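Side-chain contacts in DnaJ homolog subfamily C member 3 (Mus musculus, PDB 3IEG), which takes part in the unfolded protein response, binding misfolded proteins, and as a whole protein stimulates the ATPase of HSC70 and restrains the kinase GCN2: residues A[118-121]-A[122-125]; A[139-142]-A[143-147]. All coordinates share one frame; numbering follows the deposited sequence.

Contact 1 of 2, residues A[118-121]-A[122-125]; sequences DEMQ and RLRS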
ATOM      1  N   ASP A 118      21.888  -6.470  18.758  1.00 37.49           N
ATOM      2  CA  ASP A 118      22.720  -5.329  19.011  1.00 38.27           C
ATOM      3  C   ASP A 118      23.060  -4.546  17.734  1.00 38.59           C
ATOM      4  O   ASP A 118      23.171  -3.320  17.778  1.00 38.86           O
ATOM      5  CB  ASP A 118      23.982  -5.779  19.729  1.00 38.73           C
ATOM      6  CG  ASP A 118      24.734  -4.631  20.304  1.00 40.37           C
ATOM      7  OD1 ASP A 118      24.317  -4.149  21.374  1.00 42.79           O
ATOM      8  OD2 ASP A 118      25.719  -4.190  19.670  1.00 41.77           O
ATOM      9  N   GLU A 119      23.238  -5.242  16.613  1.00 38.82           N
ATOM     10  CA  GLU A 119      23.300  -4.589  15.313  1.00 39.75           C
ATOM     11  C   GLU A 119      22.026  -3.772  15.041  1.00 40.15           C
ATOM     12  O   GLU A 119      22.098  -2.593  14.701  1.00 40.01           O
ATOM     13  CB  GLU A 119      23.409  -5.621  14.218  1.00 39.86           C
ATOM     14  CG  GLU A 119      24.777  -5.978  13.785  1.00 42.13           C
ATOM     15  CD  GLU A 119      24.736  -7.040  12.693  1.00 46.11           C
ATOM     16  OE1 GLU A 119      25.303  -8.143  12.914  1.00 47.34           O
ATOM     17  OE2 GLU A 119      24.115  -6.779  11.627  1.00 45.86           O
HETATM   18  N   MSE A 120      20.872  -4.421  15.187  1.00 40.42           N
HETATM   19  CA  MSE A 120      19.564  -3.791  14.982  1.00 41.24           C
HETATM   20  C   MSE A 120      19.363  -2.600  15.896  1.00 40.95           C
HETATM   21  O   MSE A 120      18.804  -1.580  15.487  1.00 41.03           O
HETATM   22  CB  MSE A 120      18.426  -4.798  15.202  1.00 41.35           C
HETATM   23  CG  MSE A 120      18.543  -6.034  14.356  1.00 44.33           C
HETATM   24 SE   MSE A 120      18.659  -5.591  12.463  1.00 53.30          SE
HETATM   25  CE  MSE A 120      16.766  -5.446  12.222  1.00 53.34           C
ATOM     26  N   GLN A 121      19.827  -2.749  17.133  1.00 40.64           N
ATOM     27  CA  GLN A 121      19.679  -1.746  18.172  1.00 40.55           C
ATOM     28  C   GLN A 121      20.469  -0.474  17.804  1.00 40.69           C
ATOM     29  O   GLN A 121      20.022   0.645  18.047  1.00 40.76           O
ATOM     30  CB  GLN A 121      20.139  -2.342  19.508  1.00 39.97           C
ATOM     31  CG  GLN A 121      19.667  -1.593  20.730  1.00 40.33           C
ATOM     32  CD  GLN A 121      18.260  -1.953  21.154  1.00 38.70           C
ATOM     33  OE1 GLN A 121      18.060  -2.891  21.923  1.00 36.68           O
ATOM     34  NE2 GLN A 121      17.277  -1.180  20.685  1.00 39.03           N
ATOM     35  N   ARG A 122      21.630  -0.680  17.193  1.00 40.81           N
ATOM     36  CA  ARG A 122      22.506   0.375  16.715  1.00 40.91           C
ATOM     37  C   ARG A 122      21.922   1.026  15.463  1.00 40.17           C
ATOM     38  O   ARG A 122      21.972   2.243  15.308  1.00 40.50           O
ATOM     39  CB  ARG A 122      23.881  -0.242  16.434  1.00 41.57           C
ATOM     40  CG  ARG A 122      24.941   0.669  15.841  1.00 44.84           C
ATOM     41  CD  ARG A 122      25.030   0.601  14.299  1.00 49.52           C
ATOM     42  NE  ARG A 122      26.402   0.820  13.822  1.00 53.88           N
ATOM     43  CZ  ARG A 122      27.103   1.952  13.967  1.00 56.06           C
ATOM     44  NH1 ARG A 122      26.585   3.015  14.582  1.00 56.19           N
ATOM     45  NH2 ARG A 122      28.344   2.016  13.494  1.00 57.39           N
ATOM     46  N   LEU A 123      21.374   0.203  14.572  1.00 39.39           N
ATOM     47  CA  LEU A 123      20.765   0.675  13.331  1.00 38.53           C
ATOM     48  C   LEU A 123      19.482   1.466  13.585  1.00 38.09           C
ATOM     49  O   LEU A 123      19.158   2.390  12.848  1.00 37.74           O
ATOM     50  CB  LEU A 123      20.473  -0.500  12.394  1.00 38.44           C
ATOM     51  CG  LEU A 123      21.560  -1.046  11.467  1.00 38.04           C
ATOM     52  CD1 LEU A 123      21.070  -2.326  10.812  1.00 37.17           C
ATOM     53  CD2 LEU A 123      21.972  -0.022  10.405  1.00 38.10           C
ATOM     54  N   ARG A 124      18.755   1.088  14.628  1.00 37.58           N
ATOM     55  CA  ARG A 124      17.535   1.780  15.001  1.00 37.03           C
ATOM     56  C   ARG A 124      17.845   3.227  15.415  1.00 37.00           C
ATOM     57  O   ARG A 124      17.195   4.152  14.950  1.00 36.58           O
ATOM     58  CB  ARG A 124      16.825   1.019  16.112  1.00 36.65           C
ATOM     59  CG  ARG A 124      15.411   1.382  16.266  1.00 35.97           C
ATOM     60  CD  ARG A 124      14.740   0.479  17.267  1.00 36.95           C
ATOM     61  NE  ARG A 124      13.296   0.688  17.233  1.00 36.85           N
ATOM     62  CZ  ARG A 124      12.662   1.538  18.025  1.00 35.71           C
ATOM     63  NH1 ARG A 124      13.341   2.232  18.917  1.00 38.17           N
ATOM     64  NH2 ARG A 124      11.365   1.704  17.918  1.00 35.57           N
ATOM     65  N   SER A 125      18.850   3.411  16.270  1.00 37.33           N
ATOM     66  CA  SER A 125      19.320   4.752  16.655  1.00 37.73           C
ATOM     67  C   SER A 125      19.677   5.599  15.436  1.00 37.76           C
ATOM     68  O   SER A 125      19.217   6.725  15.316  1.00 38.01           O
ATOM     69  CB  SER A 125      20.522   4.662  17.591  1.00 37.61           C
ATOM     70  OG  SER A 125      20.119   4.171  18.849  1.00 38.10           O
TER
HETATM   71  O   HOH W   1      21.962   1.806  19.879  1.00 41.71           O

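Contact 2 of 2, residues A[139-142]-A[143-147]; sequences AITF and LDKIL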
ATOM      1  N   ALA A 139      17.828   7.851   6.472  1.00 36.87           N
ATOM      2  CA  ALA A 139      16.889   7.029   7.219  1.00 36.73           C
ATOM      3  C   ALA A 139      16.439   5.775   6.452  1.00 36.99           C
ATOM      4  O   ALA A 139      16.493   4.669   7.014  1.00 37.07           O
ATOM      5  CB  ALA A 139      15.701   7.846   7.665  1.00 36.50           C
ATOM      6  N   ILE A 140      16.034   5.916   5.181  1.00 36.88           N
ATOM      7  CA  ILE A 140      15.560   4.740   4.436  1.00 37.04           C
ATOM      8  C   ILE A 140      16.629   3.651   4.412  1.00 36.65           C
ATOM      9  O   ILE A 140      16.323   2.474   4.641  1.00 36.96           O
ATOM     10  CB  ILE A 140      14.980   5.020   2.993  1.00 37.30           C
ATOM     11  CG1 ILE A 140      16.072   5.080   1.918  1.00 39.37           C
ATOM     12  CG2 ILE A 140      14.030   6.238   2.946  1.00 37.82           C
ATOM     13  CD1 ILE A 140      16.037   3.891   0.943  1.00 41.70           C
ATOM     14  N   THR A 141      17.877   4.057   4.175  1.00 36.13           N
ATOM     15  CA  THR A 141      19.013   3.136   4.104  1.00 35.50           C
ATOM     16  C   THR A 141      19.047   2.255   5.341  1.00 34.97           C
ATOM     17  O   THR A 141      19.081   1.033   5.237  1.00 34.91           O
ATOM     18  CB  THR A 141      20.340   3.900   3.950  1.00 35.48           C
ATOM     19  OG1 THR A 141      20.360   4.543   2.672  1.00 35.68           O
ATOM     20  CG2 THR A 141      21.542   2.956   4.051  1.00 35.83           C
ATOM     21  N   PHE A 142      18.995   2.890   6.506  1.00 34.48           N
ATOM     22  CA  PHE A 142      19.034   2.180   7.768  1.00 33.92           C
ATOM     23  C   PHE A 142      17.789   1.331   7.953  1.00 33.49           C
ATOM     24  O   PHE A 142      17.876   0.189   8.392  1.00 33.53           O
ATOM     25  CB  PHE A 142      19.198   3.148   8.933  1.00 33.91           C
ATOM     26  CG  PHE A 142      20.463   3.953   8.890  1.00 34.42           C
ATOM     27  CD1 PHE A 142      20.416   5.339   8.872  1.00 35.55           C
ATOM     28  CD2 PHE A 142      21.709   3.335   8.898  1.00 35.66           C
ATOM     29  CE1 PHE A 142      21.593   6.101   8.850  1.00 35.26           C
ATOM     30  CE2 PHE A 142      22.888   4.092   8.877  1.00 34.84           C
ATOM     31  CZ  PHE A 142      22.824   5.471   8.854  1.00 34.49           C
ATOM     32  N   LEU A 143      16.630   1.871   7.600  1.00 33.32           N
ATOM     33  CA  LEU A 143      15.386   1.125   7.774  1.00 32.80           C
ATOM     34  C   LEU A 143      15.345  -0.078   6.853  1.00 32.75           C
ATOM     35  O   LEU A 143      14.861  -1.132   7.237  1.00 32.68           O
ATOM     36  CB  LEU A 143      14.159   2.018   7.592  1.00 32.63           C
ATOM     37  CG  LEU A 143      13.935   3.101   8.656  1.00 32.08           C
ATOM     38  CD1 LEU A 143      13.087   4.215   8.077  1.00 32.10           C
ATOM     39  CD2 LEU A 143      13.307   2.565   9.932  1.00 30.43           C
ATOM     40  N   ASP A 144      15.883   0.070   5.650  1.00 33.29           N
ATOM     41  CA  ASP A 144      15.991  -1.058   4.729  1.00 33.92           C
ATOM     42  C   ASP A 144      16.691  -2.231   5.404  1.00 34.21           C
ATOM     43  O   ASP A 144      16.184  -3.349   5.382  1.00 34.37           O
ATOM     44  CB  ASP A 144      16.747  -0.661   3.461  1.00 34.07           C
ATOM     45  CG  ASP A 144      15.888   0.108   2.473  1.00 35.21           C
ATOM     46  OD1 ASP A 144      14.634   0.005   2.516  1.00 35.11           O
ATOM     47  OD2 ASP A 144      16.482   0.820   1.636  1.00 37.14           O
ATOM     48  N   LYS A 145      17.852  -1.959   6.002  1.00 34.75           N
ATOM     49  CA  LYS A 145      18.617  -2.964   6.732  1.00 35.11           C
ATOM     50  C   LYS A 145      17.832  -3.550   7.901  1.00 34.35           C
ATOM     51  O   LYS A 145      17.711  -4.766   8.015  1.00 34.46           O
ATOM     52  CB  LYS A 145      19.962  -2.402   7.222  1.00 36.06           C
ATOM     53  CG  LYS A 145      21.208  -3.013   6.554  1.00 38.87           C
ATOM     54  CD  LYS A 145      21.713  -2.158   5.380  1.00 43.37           C
ATOM     55  CE  LYS A 145      22.830  -1.193   5.818  1.00 45.44           C
ATOM     56  NZ  LYS A 145      23.353  -0.385   4.669  1.00 46.74           N
ATOM     57  N   ILE A 146      17.294  -2.697   8.763  1.00 33.54           N
ATOM     58  CA  ILE A 146      16.529  -3.187   9.897  1.00 33.15           C
ATOM     59  C   ILE A 146      15.381  -4.089   9.429  1.00 33.17           C
ATOM     60  O   ILE A 146      15.241  -5.217   9.911  1.00 33.05           O
ATOM     61  CB  ILE A 146      16.016  -2.047  10.794  1.00 33.13           C
ATOM     62  CG1 ILE A 146      17.182  -1.175  11.241  1.00 33.36           C
ATOM     63  CG2 ILE A 146      15.329  -2.595  12.034  1.00 32.66           C
ATOM     64  CD1 ILE A 146      16.788   0.227  11.641  1.00 33.71           C
ATOM     65  N   LEU A 147      14.592  -3.631   8.464  1.00 33.02           N
ATOM     66  CA  LEU A 147      13.384  -4.370   8.099  1.00 33.41           C
ATOM     67  C   LEU A 147      13.622  -5.731   7.429  1.00 33.69           C
ATOM     68  O   LEU A 147      12.683  -6.510   7.274  1.00 33.52           O
ATOM     69  CB  LEU A 147      12.417  -3.493   7.294  1.00 33.45           C
ATOM     70  CG  LEU A 147      11.741  -2.360   8.083  1.00 32.83           C
ATOM     71  CD1 LEU A 147      11.216  -1.295   7.140  1.00 32.82           C
ATOM     72  CD2 LEU A 147      10.628  -2.881   8.992  1.00 31.64           C
TER

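Contact 1 of 2, residues A[118-121]-A[122-125]
Leu123 lies one helical turn on from Glu119 and packs against the backbone of residues 119 and 120. Its CB sits 3.5 Å from Glu119 O and a little farther from Met120 O. CG stands beside the backbone N and anti to the carbonyl carbon (chi1 -85°). This carries the branch back along the helix, and Leu123 CG stays 3.6 Å from Glu119 O. Leu123 CD1 continues the same way and ends 4.4 Å from Met120 SE, a loose apolar contact with the selenomethionine. CD2, the other methyl, turns to Phe142 of helix 136-149.

The backbone beneath is regular helix. Leu123 N donates to Glu119 O at 2.9 Å. Arg124 N donates to Met120 O at 2.8 Å. Arg122 N reaches Asp118 O at 3.1 Å and gives a weak second bond to Glu119 O. Ser125 N to Gln121 O is a weak bond of 3.5 Å. A water also donates to Gln121 O and is hydrogen-bonded to Ser125 OG, bridging the two residues on the exposed side.

Met120 is buried. It reaches Ile146 and Val149 on helix 136-149 and Leu87 on helix 87-98. Asp118, Glu119 and Arg122 belong to the exposed surface. Such a helix, with an apolar stripe against its neighbours and polar residues outside, is characteristic of the helical hairpins of TPR arrays. This chain is the TPR part of the protein, and residues 120-153 form its fourth TPR repeat.

Contact 2 of 2, residues A[139-142]-A[143-147]
Ile140 and Asp144 meet because their first torsions set the two side chains side by side, pointing the same way. Ile140 CG1 lies between its backbone N and carbonyl carbon (chi1 85°). Asp144 CG stands beside its own N, anti to the carbonyl carbon (chi1 -79°). This turns the carboxylate back toward Ile140, one turn earlier. Ile140 CD1 then comes alongside the carboxylate, with OD2 as its nearest atom. Asp144 CB also rests 3.4 Å from Ile140 O.

Thr141 and Lys145 form a similar pair one residue on. The lysine chain bends at chi2 and chi3, and Lys145 NZ comes 3.9 Å from Thr141 CG2, a methyl contact. Thr141 OG1 turns to Thr137 O in the preceding turn, where it makes a hydrogen bond.

On the buried side, Leu143 CG lies 3.4 Å from Ala139 O, and its CD1 loosely touches Ala139 CB at 4.5 Å. Ile146 lays CG1 and CD1 over Phe142 O. Phe142 O accepts from Ile146 N at 3.0 Å. Leu143 N donates to Ala139 O at 2.9 Å, and Asp144 N donates to Ile140 O. Lys145 N to Thr141 O is weak at 3.3 Å.

Asp144 OD1 makes a salt bridge to Arg160 of helix 154-166, the helix that Ala139 and Ile140 also touch through Cys163. The carboxylate thus has an isoleucine methyl beside one oxygen and an arginine at the other. This chemistry implies that Asp144 joins two helices by charge and is probably kept ionised by Arg160.

Contacts 1 and 2 lie on successive helices, 104-132 and 136-149, with centres about 10 Å apart. They meet along an apolar seam, where Met120 and Leu123 face Ile146. Contact 1 is mostly surface, with Met120 its one buried residue. Contact 2 is partly buried and includes Ala139, Leu143 and Ile146 among its buried residues. Their outer neighbours differ: residues 118-121 also touch helix 87-98, whereas residues 139-147 also touch helix 154-166. The polar chemistry differs as well. Contact 1 has a water bridge on its exposed side. In contact 2 the charged partner of Asp144 is Arg160, which lies outside both segments on the next helix.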